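Local coordinates for protein 2-methyl-aconitate isomerase (Shewanella oneidensis, PDB 5K87) that catalyses the cis-trans isomerisation of 2-methyl-aconitate by base-catalysed proton abstraction, a step in breaking down propionate through the 2-methylcitrate cycle, at residues 216-221 / 337-342; 226-231 / 283-288; 232-237 / 253-258. The protein carries 1 engineered substitution. All blocks are in the same frame, centred on the assembly; numbering follows the deposited sequence. Where two conformers were deposited one is given.

Interaction 1 (216-221 / 337-342); sequences NATMIN and PGTLVN
T218 and L340 meet because T218 carries OG1 anti to its own carbonyl carbon (chi1 -72°), which aims the hydroxyl at the start of the helix beginning at L340, while L340 likewise holds CG anti to its carbonyl carbon and slides past T218 in the opposite direction. The contact docks a helix N-terminus, capped by T339, on one strand of what is probably a fold of the diaminopimelate epimerase type, to which PrpF belongs by family. An N-H in the first turn of a helix has no carbonyl one turn back, and here the strand serves L340: its N donates to T218 OG1 over 2.9 Å in an almost straight bond (178° at the hydrogen). The same hydroxyl is gripped a second time by L203 O, so this buried oxygen has two partners.

T339 provides the true N-cap. Its OG1 sits between its backbone N and carbonyl carbon (chi1 68°) and accepts from N342 N at 3.0 Å; A333 O, near the end of helix 324-334, is its other partner. That leaves the carbon side of T339 to pack on the strand, with CB 3.9 Å from T218 CG2. The turn in front is closed by G338 N, which donates to N342 OD1 at 2.9 Å from well above the plane of the amide carbonyl; N342 ND2 continues to G348 O and A334 O. Two residues on, I220 on the same side of the strand as T218 reaches T332 and A333 of helix 324-334.

The L340 side chain closes the other end of the contact. Its CG lies 3.6 Å from T218 OG1, and its CD1 comes within 3.4 Å of N216 O, a buried carbonyl oxygen with no hydrogen-bonding partner in the model.

Interaction 2 (226-231 / 283-288); sequences TIFINA and KIAFVA
A parallel strand ladder, the join between strands 225-230 and 283-288 in a domain whose other neighbouring strands are mostly antiparallel, aligns T226 with K283, I227 with I284, F228 with A285, I229 with F286 and N230 with V287. I227 and I229 each use both N-H and carbonyl across the gap: I227 N donates to K283 O at 2.8 Å and I227 O accepts from A285 N, then I229 repeats the pattern with A285 O and V287 N. Past the end of the first strand the ladder gains one more rung, A231 N to V287 O (2.8 Å), although A231 has already turned into a 3-10 segment.

On the face holding F228, A285 and V287, the phenyl ring does the packing. Its CD1 lies 3.8 Å from A285 CB and equally 3.8 Å from V287 CG1, the F228 and V287 side chains crossing at about a right angle, while T226 CG2 rests over one face of the ring toward its rim. Helix 324-334 lies against this layer through A329 and I330. The face with I227, I229, I284 and F286 looks instead at helix 249-266. There I229 has CG1 between its backbone N and carbonyl carbon (chi1 53°) in the conformer described, 4.1 Å from F286 CB. A231 CB comes to the edge of the F286 ring, 3.7 Å from CD2.

K283 starts its strand with its backbone in the ladder and its amine leading away, bonded to S314 OG and H280 ND1. Its side chain lies about 6 Å from the bound malonate, nearest atoms compared, and about 4 Å from M323, the proposed proton donor or acceptor. A sheet strand thus delivers a substrate-binding lysine to the active site, within what family membership suggests is a diaminopimelate epimerase-type fold.

Interaction 3 (232-237 / 253-258); sequences EDLGYT and AKFETI
The rings of Y236 and F255 meet obliquely, with Y236 CE2 3.7 Å from F255 CZ. One face of the Y236 ring has L234 O above it, 3.9 Å from the plane and offset toward the rim; the ring also meets that of F286 at a shallow angle of about 25°. Around F255 the second neighbour is L234, whose CD1 approaches CE1 to 3.6 Å, again obliquely. L234 and Y236 come to the outer end of the F255 ring, both from the same side of its plane, while its helix, 249-266, also reaches I284 of the sheet.

L234 is forked across the helix surface. CD1 goes to F255, while CD2 lies 3.8 Å from I258 CD1, one turn on from K254. The turn that presents L234 is closed by G235 N bonding to E232 O.

The polar edge is bridged by water. K254 runs out fully extended, all four side-chain torsions near 180°, and its NZ donates to a water 2.7 Å away that passes a bond on to D233 O. A second water makes a rather short link from NZ to L234 O.

An alanine in place of F255 would take away the ring atoms that L234 CD1 and Y236 CE2 rest on, and would probably open a gap between the loop and the helix and leave the Y236 ring less firmly held.

This is loop-on-helix packing at the margin of the domain: an aromatic-aliphatic cluster with a water-bridged polar side, joining helix 249-266 to the loop after strand 225-230.

Overall arrangement
The three contacts are nested along the chain: interaction 3 lies inside the loop closed by interaction 2, which lies inside the loop closed by interaction 1. In space they form a row, with the centre of interaction 2 about 9 Å from those of the other two, which are about 16 Å apart. Strand 213-221 of interaction 1 pairs antiparallel with strand 225-230 of interaction 2, T218 O and F228 N being a probable hydrogen bond. Beyond that, A231 leads straight into the loop of interaction 3, where F255 touches F286. Together they layer helices on both faces of the sheet that carries substrate-binding K283.

Interaction 1 (216-221 / 337-342)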
ATOM      1  N   ASN A 216     -19.097  20.480 -21.511  1.00 27.26           N
ATOM      2  CA  ASN A 216     -18.928  19.715 -22.738  1.00 23.85           C
ATOM      3  C   ASN A 216     -18.259  18.406 -22.374  1.00 19.37           C
ATOM      4  O   ASN A 216     -17.329  18.384 -21.571  1.00 22.25           O
ATOM      5  CB  ASN A 216     -18.087  20.468 -23.767  1.00 27.25           C
ATOM      6  CG  ASN A 216     -18.917  21.403 -24.621  1.00 34.21           C
ATOM      7  OD1 ASN A 216     -19.650  20.966 -25.509  1.00 46.08           O
ATOM      8  ND2 ASN A 216     -18.802  22.695 -24.363  1.00 38.87           N
ATOM      9  N   ALA A 217     -18.754  17.321 -22.946  1.00 18.39           N
ATOM     10  CA  ALA A 217     -18.245  16.009 -22.598  1.00 16.59           C
ATOM     11  C   ALA A 217     -18.301  15.074 -23.782  1.00 18.22           C
ATOM     12  O   ALA A 217     -19.216  15.148 -24.605  1.00 21.39           O
ATOM     13  CB  ALA A 217     -19.041  15.430 -21.441  1.00 17.68           C
ATOM     14  N   THR A 218     -17.312  14.194 -23.871  1.00 15.12           N
ATOM     15  CA  THR A 218     -17.416  13.044 -24.746  1.00 14.39           C
ATOM     16  C   THR A 218     -17.622  11.817 -23.880  1.00 15.72           C
ATOM     17  O   THR A 218     -16.841  11.550 -22.964  1.00 14.96           O
ATOM     18  CB  THR A 218     -16.170  12.852 -25.620  1.00 14.53           C
ATOM     19  OG1 THR A 218     -16.142  13.873 -26.621  1.00 15.40           O
ATOM     20  CG2 THR A 218     -16.211  11.495 -26.301  1.00 16.92           C
ATOM     21  N   MET A 219     -18.693  11.094 -24.147  1.00 15.27           N
ATOM     22  CA  MET A 219     -19.007   9.875 -23.427  1.00 15.54           C
ATOM     23  C   MET A 219     -18.837   8.708 -24.377  1.00 16.34           C
ATOM     24  O   MET A 219     -19.555   8.586 -25.376  1.00 17.17           O
ATOM     25  CB  MET A 219     -20.430   9.958 -22.882  1.00 16.34           C
ATOM     26  CG  MET A 219     -20.529  10.917 -21.701  1.00 17.56           C
ATOM     27  SD  MET A 219     -22.187  11.453 -21.234  1.00 20.80           S
ATOM     28  CE  MET A 219     -22.507  12.657 -22.520  1.00 23.04           C
ATOM     29  N   ILE A 220     -17.859   7.867 -24.077  1.00 14.41           N
ATOM     30  CA  ILE A 220     -17.498   6.775 -24.963  1.00 15.43           C
ATOM     31  C   ILE A 220     -17.456   5.460 -24.200  1.00 15.18           C
ATOM     32  O   ILE A 220     -17.087   5.420 -23.024  1.00 16.87           O
ATOM     33  CB  ILE A 220     -16.144   7.065 -25.654  1.00 15.90           C
ATOM     34  CG1 ILE A 220     -15.876   6.071 -26.783  1.00 17.13           C
ATOM     35  CG2 ILE A 220     -14.998   7.096 -24.643  1.00 16.50           C
ATOM     36  CD1 ILE A 220     -14.683   6.443 -27.641  1.00 18.26           C
ATOM     37  N   ASN A 221     -17.861   4.384 -24.858  1.00 15.07           N
ATOM     38  CA  ASN A 221     -17.780   3.069 -24.254  1.00 15.66           C
ATOM     39  C   ASN A 221     -16.829   2.216 -25.078  1.00 16.44           C
ATOM     40  O   ASN A 221     -17.237   1.539 -26.024  1.00 17.74           O
ATOM     41  CB  ASN A 221     -19.157   2.425 -24.149  1.00 20.05           C
ATOM     42  CG  ASN A 221     -19.188   1.314 -23.132  1.00 21.81           C
ATOM     43  OD1 ASN A 221     -18.146   0.754 -22.783  1.00 22.24           O
ATOM     44  ND2 ASN A 221     -20.382   0.977 -22.654  1.00 25.59           N
ATOM     45  N   PRO A 337     -12.433  11.679 -35.192  1.00 16.22           N
ATOM     46  CA  PRO A 337     -12.374  13.136 -35.337  1.00 16.38           C
ATOM     47  C   PRO A 337     -13.588  13.819 -34.718  1.00 16.02           C
ATOM     48  O   PRO A 337     -14.719  13.420 -34.983  1.00 17.14           O
ATOM     49  CB  PRO A 337     -12.352  13.331 -36.854  1.00 17.74           C
ATOM     50  CG  PRO A 337     -11.712  12.078 -37.364  1.00 19.42           C
ATOM     51  CD  PRO A 337     -12.227  10.984 -36.477  1.00 18.52           C
ATOM     52  N   GLY A 338     -13.342  14.808 -33.869  1.00 15.62           N
ATOM     53  CA  GLY A 338     -14.422  15.564 -33.266  1.00 17.69           C
ATOM     54  C   GLY A 338     -14.718  15.279 -31.802  1.00 17.36           C
ATOM     55  O   GLY A 338     -15.418  16.056 -31.166  1.00 18.84           O
ATOM     56  N   THR A 339     -14.229  14.168 -31.251  1.00 15.50           N
ATOM     57  CA  THR A 339     -14.394  13.956 -29.807  1.00 14.53           C
ATOM     58  C   THR A 339     -13.546  14.973 -29.060  1.00 14.36           C
ATOM     59  O   THR A 339     -12.620  15.553 -29.623  1.00 15.38           O
ATOM     60  CB  THR A 339     -13.970  12.546 -29.347  1.00 15.39           C
ATOM     61  OG1 THR A 339     -12.554  12.408 -29.480  1.00 15.22           O
ATOM     62  CG2 THR A 339     -14.690  11.459 -30.130  1.00 16.06           C
ATOM     63  N   LEU A 340     -13.849  15.197 -27.784  1.00 15.09           N
ATOM     64  CA  LEU A 340     -13.053  16.125 -26.994  1.00 15.40           C
ATOM     65  C   LEU A 340     -11.600  15.672 -26.886  1.00 15.09           C
ATOM     66  O   LEU A 340     -10.692  16.491 -26.808  1.00 15.21           O
ATOM     67  CB  LEU A 340     -13.644  16.304 -25.596  1.00 17.96           C
ATOM     68  CG  LEU A 340     -14.980  17.036 -25.503  1.00 18.95           C
ATOM     69  CD1 LEU A 340     -15.244  17.433 -24.060  1.00 20.22           C
ATOM     70  CD2 LEU A 340     -15.007  18.256 -26.412  1.00 20.68           C
ATOM     71  N   VAL A 341     -11.388  14.359 -26.862  1.00 14.70           N
ATOM     72  CA  VAL A 341     -10.043  13.811 -26.786  1.00 13.67           C
ATOM     73  C   VAL A 341      -9.297  14.108 -28.089  1.00 13.28           C
ATOM     74  O   VAL A 341      -8.168  14.582 -28.090  1.00 13.67           O
ATOM     75  CB  VAL A 341     -10.091  12.292 -26.532  1.00 12.95           C
ATOM     76  CG1 VAL A 341      -8.693  11.706 -26.513  1.00 16.51           C
ATOM     77  CG2 VAL A 341     -10.833  11.982 -25.221  1.00 17.04           C
ATOM     78  N   ASN A 342      -9.962  13.829 -29.203  1.00 14.47           N
ATOM     79  CA  ASN A 342      -9.419  14.128 -30.520  1.00 14.38           C
ATOM     80  C   ASN A 342      -9.069  15.609 -30.660  1.00 14.76           C
ATOM     81  O   ASN A 342      -8.001  15.961 -31.157  1.00 15.80           O
ATOM     82  CB  ASN A 342     -10.416  13.709 -31.585  1.00 15.85           C
ATOM     83  CG  ASN A 342      -9.983  14.116 -32.970  1.00 15.59           C
ATOM     84  OD1 ASN A 342     -10.441  15.132 -33.494  1.00 16.63           O
ATOM     85  ND2 ASN A 342      -9.090  13.338 -33.568  1.00 15.46           N
TER

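Interaction 2 (226-231 / 283-288)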
ATOM      1  N   THR A 226     -16.428   5.737 -20.272  1.00 13.41           N
ATOM      2  CA  THR A 226     -15.643   6.868 -19.803  1.00 14.45           C
ATOM      3  C   THR A 226     -16.283   8.186 -20.214  1.00 12.85           C
ATOM      4  O   THR A 226     -16.752   8.337 -21.353  1.00 15.14           O
ATOM      5  CB  THR A 226     -14.196   6.813 -20.366  1.00 14.84           C
ATOM      6  OG1 THR A 226     -13.603   5.552 -20.031  1.00 15.87           O
ATOM      7  CG2 THR A 226     -13.349   7.921 -19.771  1.00 15.26           C
ATOM      8  N   ILE A 227     -16.302   9.130 -19.282  1.00 13.01           N
ATOM      9  CA  ILE A 227     -16.748  10.490 -19.523  1.00 13.52           C
ATOM     10  C   ILE A 227     -15.508  11.360 -19.569  1.00 13.40           C
ATOM     11  O   ILE A 227     -14.769  11.424 -18.586  1.00 14.47           O
ATOM     12  CB  ILE A 227     -17.616  10.984 -18.357  1.00 14.97           C
ATOM     13  CG1 ILE A 227     -18.803  10.054 -18.126  1.00 16.09           C
ATOM     14  CG2 ILE A 227     -18.073  12.403 -18.607  1.00 16.56           C
ATOM     15  CD1 ILE A 227     -19.277  10.015 -16.681  1.00 18.10           C
ATOM     16  N   PHE A 228     -15.276  12.025 -20.701  1.00 13.35           N
ATOM     17  CA  PHE A 228     -14.180  12.973 -20.839  1.00 13.04           C
ATOM     18  C   PHE A 228     -14.713  14.404 -20.843  1.00 14.61           C
ATOM     19  O   PHE A 228     -15.629  14.725 -21.600  1.00 15.82           O
ATOM     20  CB  PHE A 228     -13.446  12.759 -22.166  1.00 13.61           C
ATOM     21  CG  PHE A 228     -12.683  11.471 -22.251  1.00 12.96           C
ATOM     22  CD1 PHE A 228     -11.465  11.328 -21.602  1.00 14.28           C
ATOM     23  CD2 PHE A 228     -13.159  10.418 -23.010  1.00 14.26           C
ATOM     24  CE1 PHE A 228     -10.744  10.152 -21.694  1.00 14.07           C
ATOM     25  CE2 PHE A 228     -12.448   9.240 -23.105  1.00 14.95           C
ATOM     26  CZ  PHE A 228     -11.238   9.106 -22.448  1.00 14.57           C
ATOM     27  N   ILE A 229     -14.141  15.263 -20.014  0.58 14.25           N
ATOM     28  CA  ILE A 229     -14.503  16.672 -20.032  0.58 15.05           C
ATOM     29  C   ILE A 229     -13.237  17.501 -20.200  0.58 15.90           C
ATOM     30  O   ILE A 229     -12.133  17.004 -19.994  0.58 16.18           O
ATOM     31  CB  ILE A 229     -15.274  17.060 -18.759  0.58 17.65           C
ATOM     32  CG1 ILE A 229     -14.491  16.634 -17.517  0.58 15.62           C
ATOM     33  CG2 ILE A 229     -16.660  16.410 -18.758  0.58 18.51           C
ATOM     34  CD1 ILE A 229     -15.316  16.656 -16.245  0.58 24.66           C
ATOM     35  N   ASN A 230     -13.382  18.750 -20.620  1.00 15.88           N
ATOM     36  CA  ASN A 230     -12.233  19.621 -20.788  1.00 15.95           C
ATOM     37  C   ASN A 230     -11.738  20.132 -19.441  1.00 16.99           C
ATOM     38  O   ASN A 230     -12.527  20.624 -18.628  1.00 17.41           O
ATOM     39  CB  ASN A 230     -12.561  20.806 -21.690  1.00 20.03           C
ATOM     40  CG  ASN A 230     -12.725  20.405 -23.142  1.00 22.11           C
ATOM     41  OD1 ASN A 230     -12.117  19.442 -23.611  1.00 21.04           O
ATOM     42  ND2 ASN A 230     -13.558  21.148 -23.866  1.00 26.16           N
ATOM     43  N   ALA A 231     -10.431  20.027 -19.210  1.00 16.15           N
ATOM     44  CA  ALA A 231      -9.827  20.492 -17.967  1.00 14.68           C
ATOM     45  C   ALA A 231     -10.244  21.929 -17.632  1.00 16.09           C
ATOM     46  O   ALA A 231     -10.578  22.239 -16.483  1.00 16.59           O
ATOM     47  CB  ALA A 231      -8.314  20.391 -18.046  1.00 16.17           C
ATOM     48  N   LYS A 283     -15.943   5.624 -15.713  1.00 13.10           N
ATOM     49  CA  LYS A 283     -14.852   6.459 -15.235  1.00 13.22           C
ATOM     50  C   LYS A 283     -15.078   7.900 -15.682  1.00 12.72           C
ATOM     51  O   LYS A 283     -15.806   8.157 -16.654  1.00 14.88           O
ATOM     52  CB  LYS A 283     -13.528   5.948 -15.810  1.00 14.19           C
ATOM     53  CG  LYS A 283     -13.229   4.492 -15.457  1.00 13.66           C
ATOM     54  CD  LYS A 283     -13.081   4.269 -13.955  1.00 12.66           C
ATOM     55  CE  LYS A 283     -12.639   2.844 -13.636  1.00 13.99           C
ATOM     56  NZ  LYS A 283     -12.638   2.595 -12.156  1.00 15.37           N
ATOM     57  N   ILE A 284     -14.455   8.839 -14.977  1.00 13.31           N
ATOM     58  CA  ILE A 284     -14.441  10.235 -15.395  1.00 13.73           C
ATOM     59  C   ILE A 284     -13.000  10.723 -15.526  1.00 12.52           C
ATOM     60  O   ILE A 284     -12.131  10.369 -14.719  1.00 13.77           O
ATOM     61  CB  ILE A 284     -15.272  11.130 -14.437  1.00 14.49           C
ATOM     62  CG1 ILE A 284     -15.364  12.568 -14.957  1.00 16.74           C
ATOM     63  CG2 ILE A 284     -14.759  11.050 -12.998  1.00 16.09           C
ATOM     64  CD1 ILE A 284     -16.479  13.363 -14.298  1.00 18.27           C
ATOM     65  N   ALA A 285     -12.749  11.512 -16.564  1.00 13.26           N
ATOM     66  CA  ALA A 285     -11.414  11.997 -16.888  1.00 12.48           C
ATOM     67  C   ALA A 285     -11.491  13.398 -17.461  1.00 13.20           C
ATOM     68  O   ALA A 285     -12.528  13.822 -17.984  1.00 15.79           O
ATOM     69  CB  ALA A 285     -10.743  11.065 -17.879  1.00 15.51           C
ATOM     70  N   PHE A 286     -10.393  14.126 -17.364  1.00 13.33           N
ATOM     71  CA  PHE A 286     -10.327  15.446 -17.969  1.00 13.48           C
ATOM     72  C   PHE A 286      -9.112  15.582 -18.875  1.00 13.29           C
ATOM     73  O   PHE A 286      -8.069  14.962 -18.633  1.00 14.18           O
ATOM     74  CB  PHE A 286     -10.473  16.589 -16.946  1.00 14.46           C
ATOM     75  CG  PHE A 286      -9.462  16.592 -15.826  1.00 16.09           C
ATOM     76  CD1 PHE A 286      -9.666  15.828 -14.684  1.00 15.68           C
ATOM     77  CD2 PHE A 286      -8.354  17.424 -15.874  1.00 16.93           C
ATOM     78  CE1 PHE A 286      -8.761  15.864 -13.635  1.00 18.48           C
ATOM     79  CE2 PHE A 286      -7.451  17.463 -14.824  1.00 18.40           C
ATOM     80  CZ  PHE A 286      -7.657  16.681 -13.706  1.00 19.04           C
ATOM     81  N   VAL A 287      -9.273  16.374 -19.937  1.00 13.50           N
ATOM     82  CA  VAL A 287      -8.292  16.428 -21.015  1.00 13.59           C
ATOM     83  C   VAL A 287      -7.866  17.863 -21.305  1.00 14.31           C
ATOM     84  O   VAL A 287      -8.599  18.810 -21.011  1.00 14.90           O
ATOM     85  CB  VAL A 287      -8.849  15.798 -22.325  1.00 15.08           C
ATOM     86  CG1 VAL A 287      -9.346  14.389 -22.065  1.00 16.19           C
ATOM     87  CG2 VAL A 287      -9.967  16.654 -22.936  1.00 15.68           C
ATOM     88  N   ALA A 288      -6.687  18.015 -21.893  1.00 13.91           N
ATOM     89  CA  ALA A 288      -6.195  19.326 -22.287  1.00 14.76           C
ATOM     90  C   ALA A 288      -5.148  19.174 -23.375  1.00 15.31           C
ATOM     91  O   ALA A 288      -4.561  18.102 -23.530  1.00 14.28           O
ATOM     92  CB  ALA A 288      -5.601  20.047 -21.092  1.00 16.21           C
TER

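Interaction 3 (232-237 / 253-258)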
ATOM      1  N   GLU A 232     -10.237  22.806 -18.633  0.95 16.40           N
ATOM      2  CA  GLU A 232     -10.491  24.225 -18.388  0.95 17.86           C
ATOM      3  C   GLU A 232     -11.902  24.492 -17.879  0.95 18.13           C
ATOM      4  O   GLU A 232     -12.122  25.461 -17.155  0.95 20.28           O
ATOM      5  CB  GLU A 232     -10.203  25.068 -19.635  0.95 20.75           C
ATOM      6  CG  GLU A 232     -11.163  24.849 -20.788  0.95 30.51           C
ATOM      7  CD  GLU A 232     -10.892  25.787 -21.952  0.95 41.61           C
ATOM      8  OE1 GLU A 232      -9.966  26.618 -21.841  0.95 42.56           O
ATOM      9  OE2 GLU A 232     -11.601  25.693 -22.975  0.95 47.67           O
ATOM     10  N   ASP A 233     -12.851  23.632 -18.237  1.00 17.50           N
ATOM     11  CA  ASP A 233     -14.225  23.775 -17.757  1.00 19.38           C
ATOM     12  C   ASP A 233     -14.345  23.499 -16.259  1.00 20.26           C
ATOM     13  O   ASP A 233     -15.361  23.816 -15.640  1.00 22.54           O
ATOM     14  CB  ASP A 233     -15.175  22.868 -18.542  1.00 22.50           C
ATOM     15  CG  ASP A 233     -15.308  23.286 -19.994  1.00 26.13           C
ATOM     16  OD1 ASP A 233     -14.910  24.423 -20.335  1.00 28.24           O
ATOM     17  OD2 ASP A 233     -15.821  22.477 -20.794  1.00 27.79           O
ATOM     18  N   LEU A 234     -13.303  22.904 -15.689  1.00 19.67           N
ATOM     19  CA  LEU A 234     -13.240  22.619 -14.263  1.00 19.27           C
ATOM     20  C   LEU A 234     -12.254  23.535 -13.549  1.00 19.82           C
ATOM     21  O   LEU A 234     -12.051  23.414 -12.339  1.00 25.80           O
ATOM     22  CB  LEU A 234     -12.814  21.167 -14.045  1.00 22.18           C
ATOM     23  CG  LEU A 234     -13.697  20.092 -14.670  1.00 26.56           C
ATOM     24  CD1 LEU A 234     -12.950  18.768 -14.728  0.42 19.89           C
ATOM     25  CD2 LEU A 234     -14.985  19.954 -13.879  0.91 30.03           C
ATOM     26  N   GLY A 235     -11.636  24.448 -14.291  1.00 18.93           N
ATOM     27  CA  GLY A 235     -10.618  25.324 -13.734  1.00 20.20           C
ATOM     28  C   GLY A 235      -9.269  24.639 -13.561  1.00 19.39           C
ATOM     29  O   GLY A 235      -8.413  25.114 -12.810  1.00 25.08           O
ATOM     30  N   TYR A 236      -9.079  23.518 -14.254  1.00 17.62           N
ATOM     31  CA  TYR A 236      -7.803  22.795 -14.243  1.00 17.05           C
ATOM     32  C   TYR A 236      -7.035  23.051 -15.533  1.00 18.09           C
ATOM     33  O   TYR A 236      -7.596  23.572 -16.499  1.00 17.50           O
ATOM     34  CB  TYR A 236      -8.025  21.290 -14.036  1.00 17.76           C
ATOM     35  CG  TYR A 236      -8.573  20.951 -12.668  1.00 17.25           C
ATOM     36  CD1 TYR A 236      -7.883  21.307 -11.514  1.00 18.46           C
ATOM     37  CD2 TYR A 236      -9.775  20.272 -12.526  1.00 17.86           C
ATOM     38  CE1 TYR A 236      -8.380  20.999 -10.252  1.00 18.21           C
ATOM     39  CE2 TYR A 236     -10.278  19.966 -11.273  1.00 19.08           C
ATOM     40  CZ  TYR A 236      -9.577  20.334 -10.143  1.00 18.42           C
ATOM     41  OH  TYR A 236     -10.074  20.026  -8.895  1.00 20.17           O
ATOM     42  N   THR A 237      -5.757  22.681 -15.549  1.00 17.03           N
ATOM     43  CA  THR A 237      -4.931  22.847 -16.739  1.00 17.07           C
ATOM     44  C   THR A 237      -4.612  21.520 -17.408  1.00 17.99           C
ATOM     45  O   THR A 237      -4.179  21.495 -18.554  1.00 17.68           O
ATOM     46  CB  THR A 237      -3.606  23.518 -16.403  1.00 18.19           C
ATOM     47  OG1 THR A 237      -2.848  22.647 -15.559  1.00 19.90           O
ATOM     48  CG2 THR A 237      -3.846  24.837 -15.683  1.00 22.53           C
ATOM     49  N   ALA A 253     -15.989  15.692  -4.578  1.00 16.09           N
ATOM     50  CA  ALA A 253     -17.445  15.649  -4.580  1.00 17.74           C
ATOM     51  C   ALA A 253     -18.009  16.143  -5.917  1.00 14.58           C
ATOM     52  O   ALA A 253     -18.978  15.589  -6.445  1.00 16.52           O
ATOM     53  CB  ALA A 253     -17.995  16.475  -3.426  1.00 18.92           C
ATOM     54  N   LYS A 254     -17.384  17.175  -6.471  1.00 16.24           N
ATOM     55  CA  LYS A 254     -17.812  17.721  -7.752  1.00 15.54           C
ATOM     56  C   LYS A 254     -17.633  16.694  -8.868  1.00 14.44           C
ATOM     57  O   LYS A 254     -18.553  16.456  -9.653  1.00 14.53           O
ATOM     58  CB  LYS A 254     -17.056  19.009  -8.072  1.00 16.77           C
ATOM     59  CG  LYS A 254     -17.509  19.705  -9.349  1.00 18.66           C
ATOM     60  CD  LYS A 254     -16.792  21.041  -9.485  1.00 20.04           C
ATOM     61  CE  LYS A 254     -17.165  21.762 -10.766  1.00 23.23           C
ATOM     62  NZ  LYS A 254     -16.389  23.031 -10.897  1.00 25.73           N
ATOM     63  N   PHE A 255     -16.457  16.070  -8.929  1.00 15.07           N
ATOM     64  CA  PHE A 255     -16.218  15.017  -9.913  1.00 15.08           C
ATOM     65  C   PHE A 255     -17.245  13.903  -9.803  1.00 13.76           C
ATOM     66  O   PHE A 255     -17.725  13.402 -10.817  1.00 14.92           O
ATOM     67  CB  PHE A 255     -14.819  14.424  -9.760  1.00 15.39           C
ATOM     68  CG  PHE A 255     -13.752  15.195 -10.470  1.00 13.37           C
ATOM     69  CD1 PHE A 255     -13.741  15.278 -11.852  1.00 15.54           C
ATOM     70  CD2 PHE A 255     -12.731  15.797  -9.761  1.00 16.02           C
ATOM     71  CE1 PHE A 255     -12.747  15.976 -12.508  1.00 19.07           C
ATOM     72  CE2 PHE A 255     -11.731  16.493 -10.408  1.00 17.55           C
ATOM     73  CZ  PHE A 255     -11.741  16.591 -11.785  1.00 17.65           C
ATOM     74  N   GLU A 256     -17.591  13.528  -8.577  1.00 14.61           N
ATOM     75  CA  GLU A 256     -18.536  12.442  -8.390  1.00 15.31           C
ATOM     76  C   GLU A 256     -19.935  12.796  -8.902  1.00 13.87           C
ATOM     77  O   GLU A 256     -20.603  11.958  -9.500  1.00 15.05           O
ATOM     78  CB  GLU A 256     -18.551  11.959  -6.937  1.00 16.21           C
ATOM     79  CG  GLU A 256     -19.548  10.820  -6.672  1.00 17.97           C
ATOM     80  CD  GLU A 256     -19.345   9.574  -7.541  1.00 16.98           C
ATOM     81  OE1 GLU A 256     -18.267   9.379  -8.145  1.00 17.65           O
ATOM     82  OE2 GLU A 256     -20.288   8.761  -7.608  1.00 20.34           O
ATOM     83  N   THR A 257     -20.374  14.031  -8.659  0.78 16.10           N
ATOM     84  CA  THR A 257     -21.679  14.470  -9.151  0.78 16.81           C
ATOM     85  C   THR A 257     -21.703  14.493 -10.679  0.78 15.61           C
ATOM     86  O   THR A 257     -22.676  14.069 -11.296  0.78 16.77           O
ATOM     87  CB  THR A 257     -22.082  15.847  -8.581  0.78 17.93           C
ATOM     88  OG1 THR A 257     -22.074  15.794  -7.147  0.78 20.31           O
ATOM     89  CG2 THR A 257     -23.477  16.223  -9.057  0.78 19.92           C
ATOM     90  N   ILE A 258     -20.622  14.969 -11.289  1.00 13.89           N
ATOM     91  CA  ILE A 258     -20.523  14.987 -12.739  1.00 15.10           C
ATOM     92  C   ILE A 258     -20.520  13.554 -13.288  1.00 14.67           C
ATOM     93  O   ILE A 258     -21.205  13.257 -14.269  1.00 14.42           O
ATOM     94  CB  ILE A 258     -19.293  15.765 -13.226  1.00 14.23           C
ATOM     95  CG1 ILE A 258     -19.364  17.220 -12.748  1.00 17.05           C
ATOM     96  CG2 ILE A 258     -19.234  15.726 -14.737  1.00 17.63           C
ATOM     97  CD1 ILE A 258     -18.068  17.994 -12.920  1.00 17.80           C
TER
HETATM   98  O   HOH W   1     -16.411  24.332 -13.218  1.00 39.46           O
HETATM   99  O   HOH W   2     -13.830  22.738 -10.659  1.00 38.81           O